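Local coordinates for protein transcription factor GAMBIF1 (Anopheles gambiae, PDB 1BVO) that binds DNA through this specificity domain of a Rel-family immune factor homologous to Dorsal, and probably activates transcription at specific regulatory sequences, at residues K106-R117 with F129-L140. Numbering follows the deposited sequence.
Sequences KKKDVEEALRLR and FGHAKEPGSIDL. With nucleotides of chain B; nucleotides of chain A.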
loop_
_atom_site.group_PDB
_atom_site.type_symbol
_atom_site.label_atom_id
_atom_site.label_comp_id
_atom_site.label_asym_id
_atom_site.label_seq_id
_atom_site.Cartn_x
_atom_site.Cartn_y
_atom_site.Cartn_z
ATOM N N LYS C 106 -8.134 2.559 -4.526
ATOM C CA LYS C 106 -6.837 2.184 -5.093
ATOM C C LYS C 106 -7.020 0.838 -5.831
ATOM O O LYS C 106 -7.929 0.068 -5.486
ATOM C CB LYS C 106 -5.802 2.078 -3.965
ATOM C CG LYS C 106 -6.226 1.212 -2.794
ATOM C CD LYS C 106 -5.120 1.078 -1.748
ATOM C CE LYS C 106 -5.454 -0.066 -0.768
ATOM N NZ LYS C 106 -4.267 -0.526 0.011
ATOM N N LYS C 107 -6.146 0.540 -6.801
ATOM C CA LYS C 107 -6.245 -0.690 -7.609
ATOM C C LYS C 107 -6.672 -1.966 -6.879
ATOM O O LYS C 107 -7.653 -2.602 -7.270
ATOM C CB LYS C 107 -4.963 -0.946 -8.432
ATOM C CG LYS C 107 -4.812 -0.025 -9.681
ATOM C CD LYS C 107 -3.585 -0.347 -10.579
ATOM C CE LYS C 107 -3.243 0.821 -11.538
ATOM N NZ LYS C 107 -2.791 2.113 -10.864
ATOM N N LYS C 108 -5.983 -2.308 -5.795
ATOM C CA LYS C 108 -6.326 -3.513 -5.029
ATOM C C LYS C 108 -7.821 -3.553 -4.712
ATOM O O LYS C 108 -8.469 -4.606 -4.840
ATOM C CB LYS C 108 -5.503 -3.626 -3.724
ATOM C CG LYS C 108 -4.287 -2.692 -3.603
ATOM C CD LYS C 108 -3.045 -3.436 -3.109
ATOM C CE LYS C 108 -1.971 -3.466 -4.205
ATOM N NZ LYS C 108 -0.967 -4.569 -4.077
ATOM N N ASP C 109 -8.397 -2.389 -4.430
ATOM C CA ASP C 109 -9.803 -2.325 -4.068
ATOM C C ASP C 109 -10.822 -2.110 -5.179
ATOM O O ASP C 109 -12.016 -2.305 -4.951
ATOM C CB ASP C 109 -10.018 -1.265 -2.988
ATOM C CG ASP C 109 -8.990 -1.334 -1.866
ATOM O OD1 ASP C 109 -8.440 -2.432 -1.615
ATOM O OD2 ASP C 109 -8.701 -0.279 -1.259
ATOM N N VAL C 110 -10.390 -1.741 -6.381
ATOM C CA VAL C 110 -11.360 -1.518 -7.460
ATOM C C VAL C 110 -12.468 -2.552 -7.525
ATOM O O VAL C 110 -13.641 -2.182 -7.568
ATOM C CB VAL C 110 -10.728 -1.468 -8.872
ATOM C CG1 VAL C 110 -11.828 -1.471 -9.928
ATOM C CG2 VAL C 110 -9.884 -0.216 -9.040
ATOM N N GLU C 111 -12.109 -3.834 -7.499
ATOM C CA GLU C 111 -13.117 -4.890 -7.606
ATOM C C GLU C 111 -14.205 -4.880 -6.515
ATOM O O GLU C 111 -15.379 -4.679 -6.826
ATOM C CB GLU C 111 -12.473 -6.286 -7.753
ATOM C CG GLU C 111 -13.487 -7.422 -8.042
ATOM C CD GLU C 111 -13.248 -8.177 -9.359
ATOM O OE1 GLU C 111 -12.139 -8.079 -9.946
ATOM O OE2 GLU C 111 -14.179 -8.901 -9.802
ATOM N N GLU C 112 -13.811 -5.016 -5.249
ATOM C CA GLU C 112 -14.732 -5.020 -4.099
ATOM C C GLU C 112 -15.621 -3.770 -4.149
ATOM O O GLU C 112 -16.817 -3.827 -3.846
ATOM C CB GLU C 112 -13.922 -5.078 -2.780
ATOM C CG GLU C 112 -14.650 -4.669 -1.492
ATOM C CD GLU C 112 -13.828 -3.681 -0.640
ATOM O OE1 GLU C 112 -12.901 -4.121 0.093
ATOM O OE2 GLU C 112 -14.119 -2.459 -0.703
ATOM N N ALA C 113 -15.038 -2.661 -4.597
ATOM C CA ALA C 113 -15.749 -1.394 -4.711
ATOM C C ALA C 113 -16.872 -1.524 -5.728
ATOM O O ALA C 113 -18.046 -1.314 -5.402
ATOM C CB ALA C 113 -14.793 -0.290 -5.115
ATOM N N LEU C 114 -16.510 -1.869 -6.960
ATOM C CA LEU C 114 -17.492 -2.046 -8.021
ATOM C C LEU C 114 -18.475 -3.128 -7.618
ATOM O O LEU C 114 -19.631 -3.119 -8.034
ATOM C CB LEU C 114 -16.807 -2.433 -9.321
ATOM C CG LEU C 114 -16.080 -1.260 -9.974
ATOM C CD1 LEU C 114 -15.358 -1.736 -11.215
ATOM C CD2 LEU C 114 -17.086 -0.170 -10.308
ATOM N N ARG C 115 -17.999 -4.048 -6.786
ATOM C CA ARG C 115 -18.824 -5.133 -6.278
ATOM C C ARG C 115 -19.963 -4.423 -5.541
ATOM O O ARG C 115 -21.128 -4.589 -5.890
ATOM C CB ARG C 115 -18.007 -6.004 -5.308
ATOM C CG ARG C 115 -18.646 -7.339 -4.898
ATOM C CD ARG C 115 -18.230 -7.755 -3.490
ATOM N NE ARG C 115 -19.284 -7.512 -2.497
ATOM C CZ ARG C 115 -19.147 -6.773 -1.393
ATOM N NH1 ARG C 115 -17.983 -6.179 -1.119
ATOM N NH2 ARG C 115 -20.193 -6.610 -0.571
ATOM N N LEU C 116 -19.598 -3.536 -4.616
ATOM C CA LEU C 116 -20.567 -2.773 -3.827
ATOM C C LEU C 116 -21.480 -1.844 -4.632
ATOM O O LEU C 116 -22.675 -1.767 -4.346
ATOM C CB LEU C 116 -19.861 -1.996 -2.701
ATOM C CG LEU C 116 -19.337 -2.827 -1.523
ATOM C CD1 LEU C 116 -18.346 -2.026 -0.686
ATOM C CD2 LEU C 116 -20.503 -3.301 -0.666
ATOM N N ARG C 117 -20.941 -1.140 -5.628
ATOM C CA ARG C 117 -21.768 -0.244 -6.442
ATOM C C ARG C 117 -22.924 -1.081 -7.012
ATOM O O ARG C 117 -24.058 -0.617 -7.051
ATOM C CB ARG C 117 -20.931 0.406 -7.559
ATOM C CG ARG C 117 -21.624 1.562 -8.334
ATOM C CD ARG C 117 -21.797 2.839 -7.498
ATOM N NE ARG C 117 -20.569 3.209 -6.777
ATOM C CZ ARG C 117 -19.498 3.779 -7.328
ATOM N NH1 ARG C 117 -19.494 4.065 -8.629
ATOM N NH2 ARG C 117 -18.413 3.998 -6.575
ATOM N N PHE C 129 -21.450 -4.775 -14.584
ATOM C CA PHE C 129 -20.126 -4.650 -14.007
ATOM C C PHE C 129 -19.056 -5.507 -14.641
ATOM O O PHE C 129 -18.154 -6.009 -13.964
ATOM C CB PHE C 129 -20.205 -4.790 -12.491
ATOM C CG PHE C 129 -21.004 -3.698 -11.870
ATOM C CD1 PHE C 129 -22.381 -3.654 -12.058
ATOM C CD2 PHE C 129 -20.378 -2.644 -11.223
ATOM C CE1 PHE C 129 -23.120 -2.570 -11.629
ATOM C CE2 PHE C 129 -21.110 -1.556 -10.789
ATOM C CZ PHE C 129 -22.483 -1.517 -10.991
ATOM N N GLY C 130 -19.095 -5.544 -15.972
ATOM C CA GLY C 130 -18.131 -6.323 -16.725
ATOM C C GLY C 130 -16.730 -5.842 -16.423
ATOM O O GLY C 130 -15.819 -6.634 -16.156
ATOM N N HIS C 131 -16.596 -4.523 -16.348
ATOM C CA HIS C 131 -15.325 -3.886 -16.086
ATOM C C HIS C 131 -14.668 -4.243 -14.739
ATOM O O HIS C 131 -13.492 -3.964 -14.538
ATOM C CB HIS C 131 -15.476 -2.376 -16.284
ATOM C CG HIS C 131 -16.402 -1.710 -15.314
ATOM N ND1 HIS C 131 -17.595 -2.282 -14.903
ATOM C CD2 HIS C 131 -16.267 -0.565 -14.613
ATOM C CE1 HIS C 131 -18.143 -1.513 -13.979
ATOM N NE2 HIS C 131 -17.360 -0.467 -13.782
ATOM N N ALA C 132 -15.408 -4.899 -13.843
ATOM C CA ALA C 132 -14.848 -5.292 -12.545
ATOM C C ALA C 132 -13.792 -6.397 -12.690
ATOM O O ALA C 132 -12.867 -6.462 -11.897
ATOM C CB ALA C 132 -15.960 -5.721 -11.585
ATOM N N LYS C 133 -13.918 -7.222 -13.734
ATOM C CA LYS C 133 -12.985 -8.321 -14.030
ATOM C C LYS C 133 -11.652 -7.768 -14.581
ATOM O O LYS C 133 -10.574 -8.275 -14.258
ATOM C CB LYS C 133 -13.601 -9.279 -15.075
ATOM C CG LYS C 133 -14.960 -9.929 -14.713
ATOM C CD LYS C 133 -15.476 -10.829 -15.856
ATOM C CE LYS C 133 -16.833 -10.376 -16.403
ATOM N NZ LYS C 133 -17.987 -10.911 -15.622
ATOM N N GLU C 134 -11.753 -6.750 -15.432
ATOM C CA GLU C 134 -10.622 -6.071 -16.073
ATOM C C GLU C 134 -10.450 -4.760 -15.290
ATOM O O GLU C 134 -10.875 -3.706 -15.748
ATOM C CB GLU C 134 -11.038 -5.752 -17.517
ATOM C CG GLU C 134 -10.051 -6.123 -18.608
ATOM C CD GLU C 134 -10.664 -5.979 -20.002
ATOM O OE1 GLU C 134 -10.660 -4.848 -20.553
ATOM O OE2 GLU C 134 -11.159 -7.001 -20.543
ATOM N N PRO C 135 -9.744 -4.787 -14.146
ATOM C CA PRO C 135 -9.565 -3.573 -13.334
ATOM C C PRO C 135 -8.568 -2.494 -13.784
ATOM O O PRO C 135 -8.698 -1.333 -13.394
ATOM C CB PRO C 135 -9.188 -4.124 -11.950
ATOM C CG PRO C 135 -9.299 -5.656 -12.101
ATOM C CD PRO C 135 -9.009 -5.902 -13.540
ATOM N N GLY C 136 -7.553 -2.877 -14.555
ATOM C CA GLY C 136 -6.554 -1.923 -15.010
ATOM C C GLY C 136 -7.051 -1.058 -16.151
ATOM O O GLY C 136 -6.472 -0.019 -16.458
ATOM N N SER C 137 -8.135 -1.491 -16.787
ATOM C CA SER C 137 -8.715 -0.754 -17.902
ATOM C C SER C 137 -9.349 0.563 -17.452
ATOM O O SER C 137 -9.547 1.474 -18.259
ATOM C CB SER C 137 -9.784 -1.615 -18.540
ATOM O OG SER C 137 -10.550 -2.211 -17.521
ATOM N N ILE C 138 -9.686 0.640 -16.166
ATOM C CA ILE C 138 -10.305 1.829 -15.600
ATOM C C ILE C 138 -9.284 2.881 -15.216
ATOM O O ILE C 138 -8.398 2.612 -14.391
ATOM C CB ILE C 138 -11.108 1.456 -14.357
ATOM C CG1 ILE C 138 -12.037 0.297 -14.694
ATOM C CG2 ILE C 138 -11.886 2.659 -13.837
ATOM C CD1 ILE C 138 -12.671 -0.337 -13.495
ATOM N N ASP C 139 -9.420 4.082 -15.762
ATOM C CA ASP C 139 -8.495 5.147 -15.432
ATOM C C ASP C 139 -8.822 5.743 -14.060
ATOM O O ASP C 139 -9.809 6.475 -13.885
ATOM C CB ASP C 139 -8.541 6.225 -16.493
ATOM C CG ASP C 139 -7.584 7.384 -16.197
ATOM O OD1 ASP C 139 -6.794 7.303 -15.217
ATOM O OD2 ASP C 139 -7.613 8.373 -16.951
ATOM N N LEU C 140 -7.964 5.464 -13.082
ATOM C CA LEU C 140 -8.173 5.961 -11.729
ATOM C C LEU C 140 -7.757 7.414 -11.497
ATOM O O LEU C 140 -7.603 7.840 -10.344
ATOM C CB LEU C 140 -7.481 5.053 -10.718
ATOM C CG LEU C 140 -7.983 3.611 -10.755
ATOM C CD1 LEU C 140 -7.319 2.816 -9.666
ATOM C CD2 LEU C 140 -9.497 3.578 -10.603
ATOM P P DA B 9 -3.292 3.253 -6.268
ATOM O OP1 DA B 9 -3.829 1.867 -6.331
ATOM O OP2 DA B 9 -4.094 4.378 -6.807
ATOM O "O5'" DA B 9 -2.773 3.517 -4.799
ATOM C "C5'" DA B 9 -2.012 2.497 -4.184
ATOM C "C4'" DA B 9 -1.385 3.003 -2.907
ATOM O "O4'" DA B 9 -0.422 4.029 -3.212
ATOM C "C3'" DA B 9 -2.345 3.577 -1.874
ATOM O "O3'" DA B 9 -2.182 2.788 -0.688
ATOM C "C2'" DA B 9 -1.894 5.032 -1.716
ATOM C "C1'" DA B 9 -0.461 5.049 -2.234
ATOM N N9 DA B 9 -0.038 6.279 -2.902
ATOM C C8 DA B 9 -0.688 6.945 -3.914
ATOM N N7 DA B 9 -0.045 8.010 -4.344
ATOM C C5 DA B 9 1.097 8.042 -3.552
ATOM C C6 DA B 9 2.182 8.932 -3.509
ATOM N N6 DA B 9 2.286 9.998 -4.303
ATOM N N1 DA B 9 3.151 8.688 -2.620
ATOM C C2 DA B 9 3.028 7.616 -1.809
ATOM N N3 DA B 9 2.055 6.723 -1.754
ATOM C C4 DA B 9 1.112 6.986 -2.657
ATOM P P DT A 9 -3.173 3.307 -6.270
ATOM O OP1 DT A 9 -3.767 1.959 -6.401
ATOM O OP2 DT A 9 -3.927 4.482 -6.758
ATOM O "O5'" DT A 9 -2.758 3.488 -4.751
ATOM C "C5'" DT A 9 -1.857 2.559 -4.178
ATOM C "C4'" DT A 9 -1.254 3.093 -2.906
ATOM O "O4'" DT A 9 -0.276 4.130 -3.173
ATOM C "C3'" DT A 9 -2.231 3.658 -1.881
ATOM O "O3'" DT A 9 -2.075 2.873 -0.703
ATOM C "C2'" DT A 9 -1.777 5.110 -1.709
ATOM C "C1'" DT A 9 -0.312 5.067 -2.116
ATOM N N1 DT A 9 0.335 6.329 -2.600
ATOM C C2 DT A 9 1.532 6.742 -2.010
ATOM O O2 DT A 9 2.050 6.175 -1.065
ATOM N N3 DT A 9 2.092 7.863 -2.561
ATOM C C4 DT A 9 1.593 8.617 -3.595
ATOM O O4 DT A 9 2.236 9.597 -4.003
ATOM C C5 DT A 9 0.321 8.166 -4.127
ATOM C C7 DT A 9 -0.335 8.965 -5.213
ATOM C C6 DT A 9 -0.227 7.054 -3.616
ATOM P P DT A 10 -3.024 3.113 0.564
ATOM O OP1 DT A 10 -3.471 1.783 1.048
ATOM O OP2 DT A 10 -4.037 4.148 0.248
ATOM O "O5'" DT A 10 -1.989 3.686 1.612
ATOM C "C5'" DT A 10 -1.056 4.653 1.179
ATOM C "C4'" DT A 10 0.021 4.831 2.208
ATOM O "O4'" DT A 10 0.962 5.773 1.663
ATOM C "C3'" DT A 10 -0.460 5.427 3.530
ATOM O "O3'" DT A 10 0.220 4.770 4.600
ATOM C "C2'" DT A 10 -0.186 6.921 3.390
ATOM C "C1'" DT A 10 0.911 7.020 2.341
ATOM N N1 DT A 10 0.657 8.051 1.318
ATOM C C2 DT A 10 1.656 8.965 1.018
ATOM O O2 DT A 10 2.739 8.981 1.584
ATOM N N3 DT A 10 1.334 9.866 0.024
ATOM C C4 DT A 10 0.141 9.947 -0.673
ATOM O O4 DT A 10 -0.002 10.809 -1.548
ATOM C C5 DT A 10 -0.863 8.969 -0.291
ATOM C C7 DT A 10 -2.186 8.991 -0.981
ATOM C C6 DT A 10 -0.560 8.083 0.670
#
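Leu114 lays its CD1 methyl over one face of the His131 imidazole: CD1 is 3.8 Å from the ring centroid and 24° off the ring normal, which meets the definition of a CH-pi contact, displaced toward the NE2 rim. That nitrogen donates to Pro68 O, so the ring that receives the methyl is also tied to a neighbouring loop. Leu114 CD1 further meets Ile138 CD1 at 3.8 Å and Ala132 CB at 4.0 Å.

One turn earlier on the same helix face, Val110 divides its branches. With CG1 anti to the backbone N (chi1 171°), CG1 reaches Ile138 CD1 at 3.8 Å, while CG2 turns to Leu140 CD1 at 4.0 Å. Ile138 CD1 thus lies against both Val110 and Leu114, and Leu140 CD1 continues the apolar strip to the aliphatic part of Lys107. At the other end, Arg117 CB sits 3.8 Å from Phe129 CE2, approaching the ring obliquely; the arginine then bends away, its NH1 and NH2 hydrogen-bonded to His69 O and His71 O.

The DNA lies beside the start of the helix. DA9 of chain B and DT9 of chain A are alternate copies at one site, and Lys107 N donates to OP1 of either, at 2.7 Å and 144° (N-H...O) for DA9. Lys106, extended beyond CG, carries NZ to OP1 of DT10 of chain A, also at 2.7 Å. Here the loop before strand 142-152 folds back on helix 107-120, and this helix-and-loop connection lies beside the beta-sandwich of the immunoglobulin-like N-terminal Rel homology domain, with Lys106 and Lys107, at the start of the helix, bonded to the DNA backbone.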